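PDB 5KDI: pleckstrin homology domain-containing family A member 8 from Homo sapiens, which binds simple glycosphingolipids through a GLTP-fold domain and probably transfers them between membranes. Local coordinates for residues A[52-64]-A[86-100]. The protein carries 2 engineered substitutions. Sequence-based numbering, arbitrary orientation.
With 6S8 ((~{Z})-~{N}-[(~{E},2~{S},3~{R})-1-[(2~{R},3~{R},4~{S},5~{R},6~{R})-6-(hydroxymethyl)-3,4,5-tris(oxidanyl)oxan-2-yl]oxy-3-oxidanyl-octadec-4-en-2-yl]octadec-9-enamide), chain C.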
ATOM      1  N   ASP A  52       6.170  -9.447  -1.596  1.00 18.04           N
ATOM      2  CA  ASP A  52       4.791  -9.395  -1.904  1.00 17.23           C
ATOM      3  C   ASP A  52       4.412  -8.184  -2.753  1.00 16.25           C
ATOM      4  O   ASP A  52       3.707  -8.320  -3.801  1.00 17.19           O
ATOM      5  CB  ASP A  52       3.931  -9.528  -0.654  1.00 19.81           C
ATOM      6  CG  ASP A  52       2.491  -9.709  -0.988  1.00 20.62           C
ATOM      7  OD1 ASP A  52       2.010 -10.872  -1.045  1.00 23.51           O
ATOM      8  OD2 ASP A  52       1.813  -8.693  -1.176  1.00 24.60           O
ATOM      9  N   LEU A  53       4.820  -7.026  -2.285  1.00 17.77           N
ATOM     10  CA  LEU A  53       4.547  -5.781  -2.955  1.00 18.05           C
ATOM     11  C   LEU A  53       5.133  -5.771  -4.375  1.00 16.68           C
ATOM     12  O   LEU A  53       4.430  -5.463  -5.319  1.00 17.82           O
ATOM     13  CB  LEU A  53       5.085  -4.591  -2.216  0.80 20.37           C
ATOM     14  CG  LEU A  53       4.327  -4.121  -1.004  0.80 20.98           C
ATOM     15  CD1 LEU A  53       5.159  -3.003  -0.359  0.80 23.36           C
ATOM     16  CD2 LEU A  53       2.946  -3.675  -1.397  0.80 29.93           C
ATOM     17  N   VAL A  54       6.409  -6.075  -4.501  1.00 17.21           N
ATOM     18  CA  VAL A  54       7.073  -6.063  -5.790  1.00 16.88           C
ATOM     19  C   VAL A  54       6.388  -7.038  -6.755  1.00 17.27           C
ATOM     20  O   VAL A  54       6.188  -6.755  -7.950  1.00 18.78           O
ATOM     21  CB  VAL A  54       8.590  -6.351  -5.609  1.00 17.90           C
ATOM     22  CG1 VAL A  54       9.278  -6.693  -6.901  1.00 22.89           C
ATOM     23  CG2 VAL A  54       9.297  -5.135  -4.933  1.00 22.13           C
ATOM     24  N   GLY A  55       6.031  -8.204  -6.224  1.00 16.79           N
ATOM     25  CA  GLY A  55       5.432  -9.188  -7.063  1.00 17.67           C
ATOM     26  C   GLY A  55       4.076  -8.753  -7.595  1.00 17.49           C
ATOM     27  O   GLY A  55       3.757  -9.027  -8.744  1.00 17.45           O
ATOM     28  N   ASN A  56       3.278  -8.134  -6.746  1.00 16.22           N
ATOM     29  CA  ASN A  56       1.966  -7.686  -7.202  1.00 15.78           C
ATOM     30  C   ASN A  56       2.057  -6.482  -8.191  1.00 16.93           C
ATOM     31  O   ASN A  56       1.296  -6.409  -9.167  1.00 16.82           O
ATOM     32  CB  ASN A  56       1.033  -7.366  -6.067  1.00 15.14           C
ATOM     33  CG  ASN A  56       0.543  -8.593  -5.381  1.00 16.66           C
ATOM     34  OD1 ASN A  56       0.267  -9.571  -6.059  1.00 19.24           O
ATOM     35  ND2 ASN A  56       0.463  -8.565  -4.023  1.00 19.82           N
ATOM     36  N   ILE A  57       2.984  -5.576  -7.937  1.00 16.68           N
ATOM     37  CA  ILE A  57       3.221  -4.461  -8.831  1.00 16.94           C
ATOM     38  C   ILE A  57       3.621  -5.047 -10.207  1.00 18.70           C
ATOM     39  O   ILE A  57       3.091  -4.637 -11.270  1.00 17.21           O
ATOM     40  CB  ILE A  57       4.288  -3.503  -8.294  1.00 18.73           C
ATOM     41  CG1 ILE A  57       3.793  -2.818  -6.991  1.00 18.65           C
ATOM     42  CG2 ILE A  57       4.761  -2.563  -9.417  1.00 18.52           C
ATOM     43  CD1 ILE A  57       4.873  -2.101  -6.189  1.00 19.81           C
ATOM     44  N   LYS A  58       4.498  -6.073 -10.196  1.00 16.48           N
ATOM     45  CA  LYS A  58       4.945  -6.707 -11.452  1.00 17.63           C
ATOM     46  C   LYS A  58       3.748  -7.267 -12.236  1.00 16.99           C
ATOM     47  O   LYS A  58       3.632  -7.068 -13.437  1.00 18.63           O
ATOM     48  CB  LYS A  58       5.906  -7.830 -11.164  1.00 18.17           C
ATOM     49  CG  LYS A  58       6.418  -8.603 -12.397  1.00 22.91           C
ATOM     50  CD  LYS A  58       7.198  -9.852 -11.996  1.00 28.13           C
ATOM     51  CE  LYS A  58       6.295 -10.960 -11.477  1.00 31.44           C
ATOM     52  NZ  LYS A  58       6.926 -12.333 -11.424  1.00 31.54           N
ATOM     53  N   LYS A  59       2.882  -7.986 -11.538  1.00 16.91           N
ATOM     54  CA  LYS A  59       1.750  -8.604 -12.195  1.00 18.15           C
ATOM     55  C   LYS A  59       0.747  -7.599 -12.794  1.00 15.73           C
ATOM     56  O   LYS A  59       0.198  -7.848 -13.887  1.00 18.03           O
ATOM     57  CB  LYS A  59       1.083  -9.583 -11.246  1.00 18.82           C
ATOM     58  CG  LYS A  59       1.980 -10.803 -11.003  1.00 19.96           C
ATOM     59  CD  LYS A  59       1.286 -11.885 -10.327  1.00 29.91           C
ATOM     60  CE  LYS A  59       1.135 -11.628  -8.913  1.00 26.68           C
ATOM     61  NZ  LYS A  59       0.534 -12.873  -8.298  1.00 33.37           N
ATOM     62  N   VAL A  60       0.544  -6.484 -12.143  1.00 15.70           N
ATOM     63  CA  VAL A  60      -0.261  -5.446 -12.754  1.00 16.40           C
ATOM     64  C   VAL A  60       0.461  -4.818 -13.977  1.00 16.84           C
ATOM     65  O   VAL A  60      -0.129  -4.657 -15.041  1.00 18.28           O
ATOM     66  CB  VAL A  60      -0.730  -4.370 -11.741  1.00 15.65           C
ATOM     67  CG1 VAL A  60      -1.634  -3.318 -12.448  1.00 17.32           C
ATOM     68  CG2 VAL A  60      -1.485  -5.044 -10.592  1.00 15.36           C
ATOM     69  N   ASN A  61       1.725  -4.510 -13.779  1.00 18.28           N
ATOM     70  CA  ASN A  61       2.522  -3.894 -14.819  1.00 19.08           C
ATOM     71  C   ASN A  61       2.621  -4.777 -16.053  1.00 18.87           C
ATOM     72  O   ASN A  61       2.589  -4.270 -17.199  1.00 22.69           O
ATOM     73  CB  ASN A  61       3.862  -3.523 -14.260  1.00 20.84           C
ATOM     74  CG  ASN A  61       4.572  -2.564 -15.110  1.00 29.04           C
ATOM     75  OD1 ASN A  61       4.107  -1.440 -15.319  1.00 39.62           O
ATOM     76  ND2 ASN A  61       5.671  -3.048 -15.708  1.00 33.02           N
ATOM     77  N   GLN A  62       2.716  -6.098 -15.849  1.00 18.83           N
ATOM     78  CA  GLN A  62       2.799  -7.034 -16.953  1.00 24.10           C
ATOM     79  C   GLN A  62       1.591  -6.944 -17.892  1.00 24.73           C
ATOM     80  O   GLN A  62       1.735  -7.111 -19.081  1.00 24.99           O
ATOM     81  CB  GLN A  62       2.942  -8.468 -16.453  1.00 27.52           C
ATOM     82  CG  GLN A  62       4.307  -8.835 -16.039  1.00 31.76           C
ATOM     83  CD  GLN A  62       4.405 -10.263 -15.381  1.00 36.60           C
ATOM     84  OE1 GLN A  62       3.393 -10.929 -14.968  1.00 45.32           O
ATOM     85  NE2 GLN A  62       5.644 -10.705 -15.247  1.00 51.34           N
ATOM     86  N   LYS A  63       0.399  -6.732 -17.350  1.00 18.64           N
ATOM     87  CA  LYS A  63      -0.773  -6.550 -18.174  1.00 20.08           C
ATOM     88  C   LYS A  63      -0.703  -5.118 -18.806  1.00 20.07           C
ATOM     89  O   LYS A  63      -0.962  -4.961 -20.006  1.00 21.66           O
ATOM     90  CB  LYS A  63      -2.080  -6.738 -17.401  1.00 22.40           C
ATOM     91  CG  LYS A  63      -2.337  -8.180 -16.943  1.00 27.35           C
ATOM     92  CD  LYS A  63      -2.315  -9.177 -18.058  1.00 31.68           C
ATOM     93  CE  LYS A  63      -2.864 -10.544 -17.664  1.00 32.35           C
ATOM     94  NZ  LYS A  63      -4.412 -10.631 -17.742  1.00 27.87           N
ATOM     95  N   TYR A  64      -0.425  -4.129 -17.987  1.00 19.80           N
ATOM     96  CA  TYR A  64      -0.387  -2.735 -18.417  1.00 18.93           C
ATOM     97  C   TYR A  64       0.448  -2.553 -19.699  1.00 19.89           C
ATOM     98  O   TYR A  64      -0.027  -1.952 -20.702  1.00 22.05           O
ATOM     99  CB  TYR A  64       0.164  -1.848 -17.309  1.00 18.65           C
ATOM    100  CG  TYR A  64       0.430  -0.439 -17.729  1.00 19.08           C
ATOM    101  CD1 TYR A  64      -0.592   0.379 -18.167  1.00 21.19           C
ATOM    102  CD2 TYR A  64       1.695   0.101 -17.588  1.00 22.41           C
ATOM    103  CE1 TYR A  64      -0.344   1.700 -18.538  1.00 23.37           C
ATOM    104  CE2 TYR A  64       1.938   1.420 -17.968  1.00 26.96           C
ATOM    105  CZ  TYR A  64       0.917   2.212 -18.420  1.00 25.07           C
ATOM    106  OH  TYR A  64       1.138   3.518 -18.784  1.00 29.10           O
ATOM    107  N   VAL A  86     -10.708 -13.825 -17.580  1.00 22.21           N
ATOM    108  CA  VAL A  86      -9.340 -14.172 -17.153  1.00 20.18           C
ATOM    109  C   VAL A  86      -8.998 -13.616 -15.781  1.00 20.11           C
ATOM    110  O   VAL A  86      -7.830 -13.726 -15.351  1.00 21.36           O
ATOM    111  CB  VAL A  86      -8.303 -13.765 -18.211  0.50 28.23           C
ATOM    112  CG1 VAL A  86      -6.950 -14.245 -17.767  0.50 35.00           C
ATOM    113  CG2 VAL A  86      -8.647 -14.392 -19.564  0.50 32.68           C
ATOM    114  N   ALA A  87      -9.971 -13.055 -15.064  1.00 18.91           N
ATOM    115  CA  ALA A  87      -9.654 -12.509 -13.742  1.00 18.06           C
ATOM    116  C   ALA A  87      -9.291 -13.586 -12.719  1.00 19.03           C
ATOM    117  O   ALA A  87      -8.550 -13.333 -11.754  1.00 20.49           O
ATOM    118  CB  ALA A  87     -10.797 -11.657 -13.208  1.00 21.37           C
ATOM    119  N   GLN A  88      -9.721 -14.809 -13.003  1.00 19.90           N
ATOM    120  CA  GLN A  88      -9.443 -15.948 -12.123  1.00 22.16           C
ATOM    121  C   GLN A  88      -8.264 -16.816 -12.580  1.00 18.66           C
ATOM    122  O   GLN A  88      -8.014 -17.873 -11.979  1.00 23.39           O
ATOM    123  CB  GLN A  88     -10.726 -16.785 -12.052  0.50 23.99           C
ATOM    124  CG  GLN A  88     -10.980 -17.802 -13.159  0.50 25.73           C
ATOM    125  CD  GLN A  88     -11.041 -17.338 -14.596  0.50 27.72           C
ATOM    126  OE1 GLN A  88     -11.200 -16.175 -14.902  0.50 22.18           O
ATOM    127  NE2 GLN A  88     -10.969 -18.341 -15.514  0.50 40.50           N
ATOM    128  N   VAL A  89      -7.604 -16.412 -13.662  1.00 18.76           N
ATOM    129  CA  VAL A  89      -6.467 -17.143 -14.182  1.00 19.03           C
ATOM    130  C   VAL A  89      -5.235 -16.799 -13.359  1.00 18.38           C
ATOM    131  O   VAL A  89      -5.113 -15.651 -12.894  1.00 20.04           O
ATOM    132  CB  VAL A  89      -6.211 -16.836 -15.664  1.00 20.88           C
ATOM    133  CG1 VAL A  89      -4.860 -17.396 -16.177  1.00 25.04           C
ATOM    134  CG2 VAL A  89      -7.358 -17.379 -16.457  1.00 26.71           C
ATOM    135  N   ARG A  90      -4.365 -17.779 -13.125  1.00 21.78           N
ATOM    136  CA  ARG A  90      -3.190 -17.517 -12.283  1.00 25.55           C
ATOM    137  C   ARG A  90      -2.404 -16.254 -12.794  1.00 23.97           C
ATOM    138  O   ARG A  90      -2.308 -15.992 -14.033  1.00 23.91           O
ATOM    139  CB  ARG A  90      -2.296 -18.754 -12.134  1.00 33.84           C
ATOM    140  CG  ARG A  90      -1.505 -18.962 -13.275  1.00 31.19           C
ATOM    141  CD  ARG A  90      -0.282 -19.950 -13.210  1.00 26.96           C
ATOM    142  NE  ARG A  90      -0.780 -21.307 -13.089  1.00 23.01           N
ATOM    143  CZ  ARG A  90      -0.123 -22.410 -13.482  1.00 23.12           C
ATOM    144  NH1 ARG A  90       1.121 -22.346 -13.949  1.00 25.73           N
ATOM    145  NH2 ARG A  90      -0.729 -23.608 -13.395  1.00 22.83           N
ATOM    146  N   ASN A  91      -1.884 -15.481 -11.834  1.00 26.87           N
ATOM    147  CA  ASN A  91      -1.049 -14.307 -12.085  1.00 26.86           C
ATOM    148  C   ASN A  91      -1.880 -13.132 -12.613  1.00 21.70           C
ATOM    149  O   ASN A  91      -1.297 -12.174 -13.055  1.00 21.28           O
ATOM    150  CB  ASN A  91       0.059 -14.573 -13.138  1.00 34.10           C
ATOM    151  CG  ASN A  91       1.008 -15.663 -12.740  1.00 37.15           C
ATOM    152  OD1 ASN A  91       1.228 -15.868 -11.546  1.00 32.76           O
ATOM    153  ND2 ASN A  91       1.598 -16.408 -13.766  1.00 45.00           N
ATOM    154  N   SER A  92      -3.207 -13.184 -12.539  1.00 17.89           N
ATOM    155  CA  SER A  92      -4.017 -12.045 -13.039  1.00 16.22           C
ATOM    156  C   SER A  92      -3.705 -10.703 -12.330  1.00 15.90           C
ATOM    157  O   SER A  92      -3.325 -10.682 -11.154  1.00 16.87           O
ATOM    158  CB  SER A  92      -5.502 -12.312 -12.961  1.00 16.86           C
ATOM    159  OG  SER A  92      -5.953 -12.238 -11.665  1.00 18.28           O
ATOM    160  N   ALA A  93      -3.898  -9.618 -13.071  1.00 17.05           N
ATOM    161  CA  ALA A  93      -3.836  -8.304 -12.491  1.00 16.45           C
ATOM    162  C   ALA A  93      -4.932  -8.079 -11.464  1.00 16.09           C
ATOM    163  O   ALA A  93      -4.706  -7.381 -10.435  1.00 16.20           O
ATOM    164  CB  ALA A  93      -3.882  -7.243 -13.590  1.00 17.92           C
ATOM    165  N   THR A  94      -6.108  -8.691 -11.688  1.00 16.29           N
ATOM    166  CA  THR A  94      -7.217  -8.542 -10.762  1.00 16.31           C
ATOM    167  C   THR A  94      -6.853  -9.129  -9.357  1.00 14.88           C
ATOM    168  O   THR A  94      -7.070  -8.487  -8.350  1.00 15.30           O
ATOM    169  CB  THR A  94      -8.497  -9.141 -11.299  1.00 15.59           C
ATOM    170  OG1 THR A  94      -8.887  -8.432 -12.469  1.00 19.06           O
ATOM    171  CG2 THR A  94      -9.618  -9.097 -10.280  1.00 18.78           C
ATOM    172  N   GLU A  95      -6.225 -10.300  -9.351  1.00 15.80           N
ATOM    173  CA  GLU A  95      -5.780 -10.916  -8.129  1.00 15.56           C
ATOM    174  C   GLU A  95      -4.642 -10.112  -7.484  1.00 14.87           C
ATOM    175  O   GLU A  95      -4.637  -9.890  -6.265  1.00 15.94           O
ATOM    176  CB  GLU A  95      -5.303 -12.299  -8.376  1.00 17.73           C
ATOM    177  CG  GLU A  95      -4.806 -13.066  -7.128  1.00 18.95           C
ATOM    178  CD  GLU A  95      -4.218 -14.417  -7.429  1.00 22.46           C
ATOM    179  OE1 GLU A  95      -3.767 -14.647  -8.602  1.00 25.37           O
ATOM    180  OE2 GLU A  95      -4.241 -15.247  -6.500  1.00 29.41           O
ATOM    181  N   ALA A  96      -3.711  -9.641  -8.315  1.00 14.70           N
ATOM    182  CA  ALA A  96      -2.561  -8.844  -7.799  1.00 13.93           C
ATOM    183  C   ALA A  96      -3.095  -7.588  -7.127  1.00 14.96           C
ATOM    184  O   ALA A  96      -2.673  -7.228  -6.003  1.00 16.41           O
ATOM    185  CB  ALA A  96      -1.555  -8.506  -8.887  1.00 17.45           C
ATOM    186  N   LEU A  97      -4.056  -6.925  -7.776  1.00 15.48           N
ATOM    187  CA  LEU A  97      -4.560  -5.679  -7.235  1.00 15.39           C
ATOM    188  C   LEU A  97      -5.421  -5.917  -5.957  1.00 15.11           C
ATOM    189  O   LEU A  97      -5.509  -5.058  -5.064  1.00 15.95           O
ATOM    190  CB  LEU A  97      -5.302  -4.949  -8.334  0.80 15.99           C
ATOM    191  CG  LEU A  97      -5.876  -3.577  -7.981  0.80 15.87           C
ATOM    192  CD1 LEU A  97      -4.754  -2.619  -7.458  0.80 17.59           C
ATOM    193  CD2 LEU A  97      -6.634  -3.040  -9.216  0.80 16.08           C
ATOM    194  N   LEU A  98      -6.113  -7.074  -5.903  1.00 14.34           N
ATOM    195  CA  LEU A  98      -6.813  -7.478  -4.695  1.00 15.89           C
ATOM    196  C   LEU A  98      -5.882  -7.442  -3.495  1.00 14.95           C
ATOM    197  O   LEU A  98      -6.188  -6.876  -2.423  1.00 16.31           O
ATOM    198  CB  LEU A  98      -7.439  -8.830  -4.841  1.00 17.40           C
ATOM    199  CG  LEU A  98      -8.222  -9.412  -3.656  1.00 17.05           C
ATOM    200  CD1 LEU A  98      -9.435  -8.548  -3.323  1.00 20.09           C
ATOM    201  CD2 LEU A  98      -8.500 -10.894  -3.912  1.00 22.81           C
ATOM    202  N   TRP A  99      -4.742  -8.098  -3.670  1.00 15.02           N
ATOM    203  CA  TRP A  99      -3.770  -8.174  -2.574  1.00 15.42           C
ATOM    204  C   TRP A  99      -3.029  -6.845  -2.341  1.00 15.39           C
ATOM    205  O   TRP A  99      -2.699  -6.511  -1.172  1.00 16.68           O
ATOM    206  CB  TRP A  99      -2.817  -9.332  -2.779  1.00 15.82           C
ATOM    207  CG  TRP A  99      -3.488 -10.623  -2.519  1.00 17.29           C
ATOM    208  CD1 TRP A  99      -4.065 -11.515  -3.460  1.00 17.85           C
ATOM    209  CD2 TRP A  99      -3.823 -11.177  -1.219  1.00 19.16           C
ATOM    210  NE1 TRP A  99      -4.630 -12.573  -2.824  1.00 20.36           N
ATOM    211  CE2 TRP A  99      -4.516 -12.437  -1.476  1.00 20.86           C
ATOM    212  CE3 TRP A  99      -3.583 -10.781   0.101  1.00 18.24           C
ATOM    213  CZ2 TRP A  99      -4.932 -13.257  -0.429  1.00 20.23           C
ATOM    214  CZ3 TRP A  99      -3.998 -11.619   1.120  1.00 21.63           C
ATOM    215  CH2 TRP A  99      -4.643 -12.824   0.860  1.00 23.43           C
ATOM    216  N   LEU A 100      -2.802  -6.051  -3.391  1.00 15.98           N
ATOM    217  CA  LEU A 100      -2.277  -4.697  -3.192  1.00 16.13           C
ATOM    218  C   LEU A 100      -3.220  -3.841  -2.362  1.00 15.43           C
ATOM    219  O   LEU A 100      -2.772  -3.158  -1.408  1.00 18.25           O
ATOM    220  CB  LEU A 100      -1.891  -3.986  -4.475  0.90 18.70           C
ATOM    221  CG  LEU A 100      -0.662  -4.408  -5.211  0.90 21.52           C
ATOM    222  CD1 LEU A 100      -0.624  -3.693  -6.566  0.90 22.78           C
ATOM    223  CD2 LEU A 100       0.538  -4.030  -4.348  0.90 19.76           C
TER
HETATM  224  C1  6S8 C 601      -0.771 -13.442   0.135  1.00 21.28           C
HETATM  225  C2  6S8 C 601      -0.175 -12.745   1.338  1.00 21.46           C
HETATM  226  N2  6S8 C 601      -0.050 -11.325   1.039  1.00 20.64           N
HETATM  227  C3  6S8 C 601       1.224 -13.348   1.650  1.00 25.68           C
HETATM  228  O3  6S8 C 601       1.030 -14.763   1.859  1.00 30.41           O
HETATM  229  C4  6S8 C 601       1.798 -12.699   2.855  1.00 23.94           C
HETATM  230  C5  6S8 C 601       2.952 -12.030   2.790  1.00 29.02           C
HETATM  231  C6  6S8 C 601       3.644 -11.347   3.937  1.00 32.02           C
HETATM  232  C7  6S8 C 601       2.944 -11.317   5.272  1.00 37.44           C
HETATM  233  C8  6S8 C 601       4.061 -11.069   6.247  1.00 44.50           C
HETATM  234  C9  6S8 C 601       3.484 -10.335   7.401  1.00 45.28           C
HETATM  235  C10 6S8 C 601       3.330  -8.885   7.028  1.00 38.89           C
HETATM  236  C11 6S8 C 601       4.229  -7.998   7.910  1.00 40.96           C
HETATM  237  C12 6S8 C 601       3.622  -6.607   7.979  1.00 45.28           C
HETATM  238  C13 6S8 C 601       4.562  -5.455   7.658  1.00 53.47           C
HETATM  239  C14 6S8 C 601       5.534  -5.069   8.761  1.00 40.01           C
HETATM  240  C15 6S8 C 601       5.816  -3.559   8.763  1.00 45.66           C
HETATM  241  C16 6S8 C 601       7.262  -3.102   8.825  1.00 44.08           C
HETATM  242  C17 6S8 C 601       7.695  -2.136   9.939  1.00 44.44           C
HETATM  243  C18 6S8 C 601       7.106  -0.734   9.899  1.00 40.06           C
HETATM  244  C1A 6S8 C 601      -0.690 -13.275  -2.264  1.00 21.49           C
HETATM  245  O1A 6S8 C 601       0.016 -13.266  -1.042  1.00 23.08           O
HETATM  246  C2A 6S8 C 601       0.096 -12.531  -3.307  1.00 21.92           C
HETATM  247  O2A 6S8 C 601       0.239 -11.164  -2.875  1.00 20.65           O
HETATM  248  C3A 6S8 C 601      -0.527 -12.674  -4.695  1.00 21.93           C
HETATM  249  O3A 6S8 C 601       0.329 -12.091  -5.652  1.00 24.16           O
HETATM  250  C4A 6S8 C 601      -0.771 -14.141  -4.992  1.00 25.23           C
HETATM  251  O4A 6S8 C 601       0.449 -14.812  -5.297  1.00 32.55           O
HETATM  252  O5A 6S8 C 601      -2.291 -16.890  -2.928  1.00 44.65           O
HETATM  253  C5M 6S8 C 601      -1.541 -14.785  -3.855  1.00 25.43           C
HETATM  254  C6A 6S8 C 601      -1.764 -16.253  -4.110  1.00 32.81           C
HETATM  255  O6A 6S8 C 601      -0.798 -14.630  -2.642  1.00 24.30           O
HETATM  256  CAA 6S8 C 601      -0.584 -10.378   1.795  1.00 21.73           C
HETATM  257  OAA 6S8 C 601      -1.317 -10.577   2.760  1.00 26.78           O
HETATM  258  CAB 6S8 C 601      -0.275  -8.985   1.333  1.00 26.44           C
HETATM  259  CAC 6S8 C 601       1.058  -8.798   2.116  1.00 29.31           C
HETATM  260  CAD 6S8 C 601       0.992  -7.553   2.889  1.00 44.47           C
HETATM  261  CAE 6S8 C 601       2.080  -6.673   2.342  1.00 36.54           C
HETATM  262  CAF 6S8 C 601       1.994  -5.386   3.148  1.00 30.30           C
HETATM  263  CAG 6S8 C 601       2.018  -4.161   2.217  1.00 42.56           C
HETATM  264  CAH 6S8 C 601       2.840  -3.021   2.829  1.00 49.00           C
HETATM  265  CAI 6S8 C 601       2.078  -2.521   4.021  1.00 38.14           C
HETATM  266  CAJ 6S8 C 601       2.651  -2.141   5.167  1.00 43.39           C
HETATM  267  CAK 6S8 C 601       4.123  -2.115   5.426  1.00 54.93           C
HETATM  268  CAL 6S8 C 601       4.179  -1.096   6.571  1.00 57.10           C
HETATM  269  CAM 6S8 C 601       5.526  -0.429   6.755  1.00 65.89           C
HETATM  270  CAN 6S8 C 601       5.932   0.289   5.502  1.00 50.60           C
HETATM  271  CAO 6S8 C 601       6.823   1.458   5.851  1.00 40.09           C
HETATM  272  CAP 6S8 C 601       6.057   2.742   6.015  1.00 45.18           C
HETATM  273  CAQ 6S8 C 601       6.659   3.849   5.211  1.00 48.69           C
HETATM  274  CAR 6S8 C 601       5.547   4.695   4.733  1.00 41.99           C
HETATM  275  O   HOH W   1       0.377  -6.415  -1.623  1.00 34.28           O
HETATM  276  O   HOH W   2      -2.073 -12.630  -9.536  1.00 24.13           O
HETATM  277  O   HOH W   3      -0.106 -10.464 -14.829  1.00 28.38           O
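A chi1 of -73° puts CG of Asn56 beside its own backbone N and aims the amide at helix 93-100, its plane within 11° of the Trp99 ring plane; OD1 lies 3.4 Å from Ala96 CA and ND2 rests against Trp99 CB. Lys59 starts the same way, packs CB on Ala96 CB (3.7 Å), then bends at chi3 to carry NZ to the sugar of the bound glycolipid, 6S8. The two segments share no direct hydrogen bond. The axes of helices 52-64 and 93-100, 8.2 Å apart at 144°, run roughly antiparallel; Val60 CA and Ala93 CA are 4.6 Å apart, consistent with the small side chains of Ala93 and Ala96. Val60 is a knob among Ala93, Ala96, Leu97 and Leu100; Leu100 in turn sits among Leu53, Asn56, Ile57 and Val60, with CG 3.5 Å from Asn56 CB. The polar edge of this interface forms part of the GLTP-fold headgroup site. Asn56 OD1 accepts from 6S8 O3A (2.6 Å) and ND2 donates to 6S8 O2A; Lys59 NZ also donates to 6S8 O3A. Asp52 OD1 takes both 6S8 O2A and the ceramide amide, 6S8 N2 (3.0 Å). One face of the Trp99 ring packs against 6S8 C1A, 3.8 Å from the ring plane and offset toward the rim. One water joins Lys59 NZ to Ser92 O and Glu95 OE1, and His137 adds a further bond to the lipid. Of the two helices, 52-64 thus supplies the direct hydrogen bonds to sugar and ceramide amide while Trp99 packs against the headgroup, and Asp52's negative charge would probably strengthen its two acceptor bonds.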